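Local coordinates for protein probable DNA endonuclease SmrA (Escherichia coli, PDB 3QD7) that binds DNA and has DNA endonuclease activity, here represented by a piece that carries its Smr domain, at residues Phe9-Pro23 with Asn94-Phe107. Residues are numbered along the deposited sequence; the frame is centred on the assembly and turned at random.
Sequences FLTTGFLDIIPLSQP and NIVRSYVARWLTEF
Arg102 holds Gly13, and Arg97 holds Pro19 and Gln22, by backbone carbonyls, a worked example of an irregular segment fastened to a helix. NH1 and NH2 of Arg102 grip Gly13 O end-on, each at 3.1 Å and close to the guanidinium plane, while NH2 also forms a salt bridge with Asp16 OD1 (3.0 Å). Arg97, bent at chi3 (69°), brings NH1 to Gln22 O at 2.7 Å, and its NH2 bonds to Pro19 O, the acceptor that also closes the type I turn Pro19-Gln22. Between them, Ser98 OG accepts a nearly straight hydrogen bond from Ile18 N (2.8 Å) and donates to Asn94 O; a water links Asp16 O with Ser98 O. Glu106 accepts the backbone N-H of Thr11 on OE1 and its hydroxyl on the syn lone pair of OE2, and Trp103 NE1 reaches Thr11 O (2.9 Å) from above the carbonyl plane.

Apolar contacts accompany these bonds and continue past them to Phe9. Leu10 CB lies over the pyrrole ring of Trp103, Leu15 CD2 over the Tyr99 ring, and Ile18 CD1 presses on Ala101 CB. The edge of Phe9 meets the face of Phe107, planes 68° apart.

Segment 9-23 runs along one side of helix 92-105 toward strand 25-27; Tyr99, Trp103 and Phe107 also touch helix 57-73, Val100 and Leu104 strand 78-82.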
loop_
_atom_site.group_PDB
_atom_site.type_symbol
_atom_site.label_atom_id
_atom_site.label_comp_id
_atom_site.label_asym_id
_atom_site.label_seq_id
_atom_site.Cartn_x
_atom_site.Cartn_y
_atom_site.Cartn_z
ATOM N N PHE A 9 6.102 11.890 -6.575
ATOM C CA PHE A 9 7.375 11.228 -6.859
ATOM C C PHE A 9 7.268 9.731 -7.138
ATOM O O PHE A 9 8.276 9.077 -7.429
ATOM C CB PHE A 9 8.377 11.476 -5.710
ATOM C CG PHE A 9 7.818 11.207 -4.335
ATOM C CD1 PHE A 9 7.575 12.268 -3.468
ATOM C CD2 PHE A 9 7.553 9.884 -3.900
ATOM C CE1 PHE A 9 7.056 12.038 -2.183
ATOM C CE2 PHE A 9 7.041 9.635 -2.614
ATOM C CZ PHE A 9 6.777 10.727 -1.756
ATOM N N LEU A 10 6.068 9.176 -7.049
ATOM C CA LEU A 10 5.863 7.750 -7.359
ATOM C C LEU A 10 6.264 7.421 -8.812
ATOM O O LEU A 10 5.878 8.129 -9.753
ATOM C CB LEU A 10 4.409 7.347 -7.074
ATOM C CG LEU A 10 3.932 7.627 -5.631
ATOM C CD1 LEU A 10 2.619 6.986 -5.353
ATOM C CD2 LEU A 10 4.949 7.124 -4.601
ATOM N N THR A 11 7.028 6.346 -8.993
ATOM C CA THR A 11 7.645 6.070 -10.292
ATOM C C THR A 11 6.948 4.911 -10.993
ATOM O O THR A 11 6.380 4.024 -10.347
ATOM C CB THR A 11 9.186 5.755 -10.180
ATOM O OG1 THR A 11 9.381 4.554 -9.430
ATOM C CG2 THR A 11 9.979 6.927 -9.536
ATOM N N THR A 12 6.987 4.932 -12.315
ATOM C CA THR A 12 6.474 3.834 -13.108
ATOM C C THR A 12 7.629 3.325 -13.949
ATOM O O THR A 12 8.734 3.867 -13.894
ATOM C CB THR A 12 5.312 4.269 -14.025
ATOM O OG1 THR A 12 5.775 5.276 -14.922
ATOM C CG2 THR A 12 4.159 4.832 -13.227
ATOM N N GLY A 13 7.389 2.280 -14.721
ATOM C CA GLY A 13 8.379 1.864 -15.701
ATOM C C GLY A 13 9.315 0.857 -15.097
ATOM O O GLY A 13 9.747 0.999 -13.951
ATOM N N PHE A 14 9.632 -0.163 -15.885
ATOM C CA PHE A 14 10.418 -1.305 -15.404
ATOM C C PHE A 14 9.752 -1.880 -14.149
ATOM O O PHE A 14 10.421 -2.258 -13.171
ATOM C CB PHE A 14 11.893 -0.924 -15.185
ATOM C CG PHE A 14 12.580 -0.432 -16.438
ATOM C CD1 PHE A 14 13.306 -1.311 -17.237
ATOM C CD2 PHE A 14 12.477 0.899 -16.832
ATOM C CE1 PHE A 14 13.922 -0.866 -18.399
ATOM C CE2 PHE A 14 13.093 1.352 -17.996
ATOM C CZ PHE A 14 13.817 0.469 -18.777
ATOM N N LEU A 15 8.416 -1.924 -14.202
ATOM C CA LEU A 15 7.629 -2.581 -13.181
ATOM C C LEU A 15 8.196 -3.971 -12.976
ATOM O O LEU A 15 8.393 -4.726 -13.933
ATOM C CB LEU A 15 6.139 -2.669 -13.545
ATOM C CG LEU A 15 5.259 -3.321 -12.457
ATOM C CD1 LEU A 15 5.465 -2.657 -11.101
ATOM C CD2 LEU A 15 3.796 -3.299 -12.846
ATOM N N ASP A 16 8.516 -4.247 -11.719
ATOM C CA ASP A 16 8.874 -5.559 -11.245
ATOM C C ASP A 16 7.574 -6.262 -10.804
ATOM O O ASP A 16 7.094 -6.055 -9.685
ATOM C CB ASP A 16 9.919 -5.454 -10.104
ATOM C CG ASP A 16 9.916 -4.071 -9.378
ATOM O OD1 ASP A 16 9.597 -3.015 -10.002
ATOM O OD2 ASP A 16 10.268 -4.030 -8.166
ATOM N N ILE A 17 7.006 -7.070 -11.704
ATOM C CA ILE A 17 5.719 -7.735 -11.474
ATOM C C ILE A 17 5.879 -8.796 -10.410
ATOM O O ILE A 17 6.797 -9.616 -10.484
ATOM C CB ILE A 17 5.131 -8.319 -12.771
ATOM C CG1 ILE A 17 4.791 -7.168 -13.721
ATOM C CG2 ILE A 17 3.864 -9.145 -12.490
ATOM C CD1 ILE A 17 4.588 -7.588 -15.174
ATOM N N ILE A 18 4.999 -8.762 -9.410
ATOM C CA ILE A 18 5.059 -9.741 -8.330
ATOM C C ILE A 18 4.183 -10.964 -8.640
ATOM O O ILE A 18 2.978 -10.832 -8.920
ATOM C CB ILE A 18 4.725 -9.126 -6.945
ATOM C CG1 ILE A 18 5.619 -7.917 -6.673
ATOM C CG2 ILE A 18 4.894 -10.171 -5.797
ATOM C CD1 ILE A 18 5.042 -7.022 -5.646
ATOM N N PRO A 19 4.799 -12.159 -8.630
ATOM C CA PRO A 19 4.036 -13.382 -8.896
ATOM C C PRO A 19 2.905 -13.538 -7.897
ATOM O O PRO A 19 3.033 -13.079 -6.766
ATOM C CB PRO A 19 5.081 -14.484 -8.716
ATOM C CG PRO A 19 6.370 -13.808 -9.122
ATOM C CD PRO A 19 6.252 -12.400 -8.608
ATOM N N LEU A 20 1.805 -14.167 -8.315
ATOM C CA LEU A 20 0.644 -14.340 -7.434
ATOM C C LEU A 20 0.993 -15.189 -6.209
ATOM O O LEU A 20 0.375 -15.064 -5.148
ATOM C CB LEU A 20 -0.530 -14.973 -8.190
ATOM C CG LEU A 20 -1.177 -14.241 -9.371
ATOM C CD1 LEU A 20 -2.326 -15.114 -9.910
ATOM C CD2 LEU A 20 -1.666 -12.832 -9.014
ATOM N N SER A 21 2.004 -16.037 -6.381
ATOM C CA SER A 21 2.497 -16.911 -5.323
ATOM C C SER A 21 3.321 -16.159 -4.278
ATOM O O SER A 21 3.576 -16.711 -3.203
ATOM C CB SER A 21 3.336 -18.058 -5.916
ATOM O OG SER A 21 4.619 -17.594 -6.335
ATOM N N GLN A 22 3.743 -14.923 -4.590
ATOM C CA GLN A 22 4.413 -14.082 -3.595
ATOM C C GLN A 22 3.462 -13.085 -2.903
ATOM O O GLN A 22 2.781 -12.296 -3.573
ATOM C CB GLN A 22 5.635 -13.364 -4.174
ATOM C CG GLN A 22 6.783 -14.325 -4.507
ATOM C CD GLN A 22 7.982 -13.662 -5.173
ATOM O OE1 GLN A 22 8.114 -12.423 -5.213
ATOM N NE2 GLN A 22 8.884 -14.499 -5.692
ATOM N N PRO A 23 3.440 -13.107 -1.559
ATOM C CA PRO A 23 2.685 -12.115 -0.803
ATOM C C PRO A 23 3.406 -10.786 -0.858
ATOM O O PRO A 23 4.543 -10.717 -1.336
ATOM C CB PRO A 23 2.738 -12.651 0.623
ATOM C CG PRO A 23 4.050 -13.358 0.694
ATOM C CD PRO A 23 4.207 -14.001 -0.662
ATOM N N ASN A 94 -3.135 -7.577 -10.158
ATOM C CA ASN A 94 -1.736 -7.858 -9.838
ATOM C C ASN A 94 -0.756 -6.768 -10.307
ATOM O O ASN A 94 0.279 -6.543 -9.680
ATOM C CB ASN A 94 -1.285 -9.225 -10.393
ATOM C CG ASN A 94 -0.001 -9.694 -9.730
ATOM O OD1 ASN A 94 1.040 -9.908 -10.381
ATOM N ND2 ASN A 94 -0.054 -9.812 -8.416
ATOM N N ILE A 95 -1.069 -6.126 -11.430
ATOM C CA ILE A 95 -0.275 -4.990 -11.897
ATOM C C ILE A 95 -0.395 -3.835 -10.892
ATOM O O ILE A 95 0.613 -3.252 -10.475
ATOM C CB ILE A 95 -0.693 -4.513 -13.314
ATOM C CG1 ILE A 95 -0.432 -5.590 -14.386
ATOM C CG2 ILE A 95 0.027 -3.237 -13.679
ATOM C CD1 ILE A 95 0.956 -6.202 -14.359
ATOM N N VAL A 96 -1.631 -3.513 -10.518
ATOM C CA VAL A 96 -1.891 -2.555 -9.456
ATOM C C VAL A 96 -1.158 -2.925 -8.147
ATOM O O VAL A 96 -0.498 -2.069 -7.559
ATOM C CB VAL A 96 -3.402 -2.351 -9.187
ATOM C CG1 VAL A 96 -3.636 -1.403 -7.969
ATOM C CG2 VAL A 96 -4.077 -1.756 -10.418
ATOM N N ARG A 97 -1.296 -4.181 -7.712
ATOM C CA ARG A 97 -0.638 -4.693 -6.521
ATOM C C ARG A 97 0.880 -4.473 -6.618
ATOM O O ARG A 97 1.527 -4.084 -5.642
ATOM C CB ARG A 97 -0.945 -6.194 -6.344
ATOM C CG ARG A 97 -0.513 -6.758 -4.965
ATOM C CD ARG A 97 -0.857 -8.231 -4.795
ATOM N NE ARG A 97 -0.049 -9.085 -5.666
ATOM C CZ ARG A 97 0.772 -10.044 -5.250
ATOM N NH1 ARG A 97 0.916 -10.319 -3.945
ATOM N NH2 ARG A 97 1.457 -10.733 -6.157
ATOM N N SER A 98 1.442 -4.736 -7.803
ATOM C CA SER A 98 2.906 -4.624 -7.999
ATOM C C SER A 98 3.388 -3.180 -7.933
ATOM O O SER A 98 4.434 -2.908 -7.337
ATOM C CB SER A 98 3.373 -5.292 -9.292
ATOM O OG SER A 98 3.194 -6.678 -9.218
ATOM N N TYR A 99 2.602 -2.264 -8.500
ATOM C CA TYR A 99 2.901 -0.838 -8.397
ATOM C C TYR A 99 2.781 -0.368 -6.970
ATOM O O TYR A 99 3.622 0.425 -6.510
ATOM C CB TYR A 99 1.988 -0.011 -9.304
ATOM C CG TYR A 99 2.555 0.193 -10.692
ATOM C CD1 TYR A 99 3.816 0.797 -10.875
ATOM C CD2 TYR A 99 1.846 -0.216 -11.828
ATOM C CE1 TYR A 99 4.341 0.994 -12.148
ATOM C CE2 TYR A 99 2.372 -0.029 -13.123
ATOM C CZ TYR A 99 3.619 0.580 -13.261
ATOM O OH TYR A 99 4.147 0.764 -14.506
ATOM N N VAL A 100 1.743 -0.843 -6.261
ATOM C CA VAL A 100 1.548 -0.414 -4.862
ATOM C C VAL A 100 2.752 -0.882 -4.020
ATOM O O VAL A 100 3.265 -0.143 -3.175
ATOM C CB VAL A 100 0.190 -0.918 -4.259
ATOM C CG1 VAL A 100 0.168 -0.726 -2.731
ATOM C CG2 VAL A 100 -1.042 -0.215 -4.918
ATOM N N ALA A 101 3.227 -2.096 -4.282
ATOM C CA ALA A 101 4.426 -2.602 -3.601
ATOM C C ALA A 101 5.635 -1.664 -3.736
ATOM O O ALA A 101 6.347 -1.428 -2.774
ATOM C CB ALA A 101 4.784 -3.990 -4.111
ATOM N N ARG A 102 5.871 -1.153 -4.943
ATOM C CA ARG A 102 6.973 -0.237 -5.170
ATOM C C ARG A 102 6.684 1.129 -4.564
ATOM O O ARG A 102 7.535 1.696 -3.885
ATOM C CB ARG A 102 7.198 -0.068 -6.673
ATOM C CG ARG A 102 8.050 1.135 -7.021
ATOM C CD ARG A 102 7.949 1.446 -8.477
ATOM N NE ARG A 102 8.755 0.511 -9.256
ATOM C CZ ARG A 102 9.079 0.693 -10.527
ATOM N NH1 ARG A 102 8.658 1.784 -11.167
ATOM N NH2 ARG A 102 9.824 -0.210 -11.150
ATOM N N TRP A 103 5.496 1.674 -4.832
ATOM C CA TRP A 103 5.171 3.044 -4.389
ATOM C C TRP A 103 5.298 3.245 -2.888
ATOM O O TRP A 103 5.759 4.298 -2.438
ATOM C CB TRP A 103 3.772 3.447 -4.853
ATOM C CG TRP A 103 3.630 3.497 -6.346
ATOM C CD1 TRP A 103 4.623 3.664 -7.271
ATOM C CD2 TRP A 103 2.409 3.398 -7.083
ATOM N NE1 TRP A 103 4.091 3.666 -8.546
ATOM C CE2 TRP A 103 2.732 3.511 -8.454
ATOM C CE3 TRP A 103 1.078 3.258 -6.719
ATOM C CZ2 TRP A 103 1.762 3.468 -9.457
ATOM C CZ3 TRP A 103 0.117 3.220 -7.706
ATOM C CH2 TRP A 103 0.463 3.308 -9.066
ATOM N N LEU A 104 4.910 2.225 -2.109
ATOM C CA LEU A 104 4.950 2.360 -0.666
ATOM C C LEU A 104 6.374 2.474 -0.166
ATOM O O LEU A 104 6.613 3.200 0.790
ATOM C CB LEU A 104 4.203 1.233 0.052
ATOM C CG LEU A 104 2.698 1.177 -0.167
ATOM C CD1 LEU A 104 2.078 -0.101 0.436
ATOM C CD2 LEU A 104 2.011 2.439 0.350
ATOM N N THR A 105 7.325 1.781 -0.813
ATOM C CA THR A 105 8.733 1.867 -0.386
ATOM C C THR A 105 9.340 3.253 -0.684
ATOM O O THR A 105 10.376 3.616 -0.115
ATOM C CB THR A 105 9.632 0.795 -1.025
ATOM O OG1 THR A 105 9.778 1.076 -2.419
ATOM C CG2 THR A 105 9.056 -0.631 -0.843
ATOM N N GLU A 106 8.693 4.021 -1.559
ATOM C CA GLU A 106 9.200 5.356 -1.954
ATOM C C GLU A 106 8.865 6.502 -0.978
ATOM O O GLU A 106 9.443 7.608 -1.062
ATOM C CB GLU A 106 8.733 5.682 -3.372
ATOM C CG GLU A 106 9.458 4.831 -4.367
ATOM C CD GLU A 106 8.956 4.975 -5.777
ATOM O OE1 GLU A 106 7.797 5.322 -5.984
ATOM O OE2 GLU A 106 9.723 4.686 -6.703
ATOM N N PHE A 107 7.929 6.239 -0.066
ATOM C CA PHE A 107 7.647 7.143 1.021
ATOM C C PHE A 107 8.634 6.918 2.166
ATOM O O PHE A 107 8.750 5.812 2.720
ATOM C CB PHE A 107 6.211 6.940 1.527
ATOM C CG PHE A 107 5.146 7.382 0.548
ATOM C CD1 PHE A 107 4.798 8.728 0.430
ATOM C CD2 PHE A 107 4.473 6.447 -0.240
ATOM C CE1 PHE A 107 3.824 9.147 -0.463
ATOM C CE2 PHE A 107 3.479 6.858 -1.139
ATOM C CZ PHE A 107 3.149 8.207 -1.247
HETATM O O HOH W 1 6.847 -3.955 -7.930
#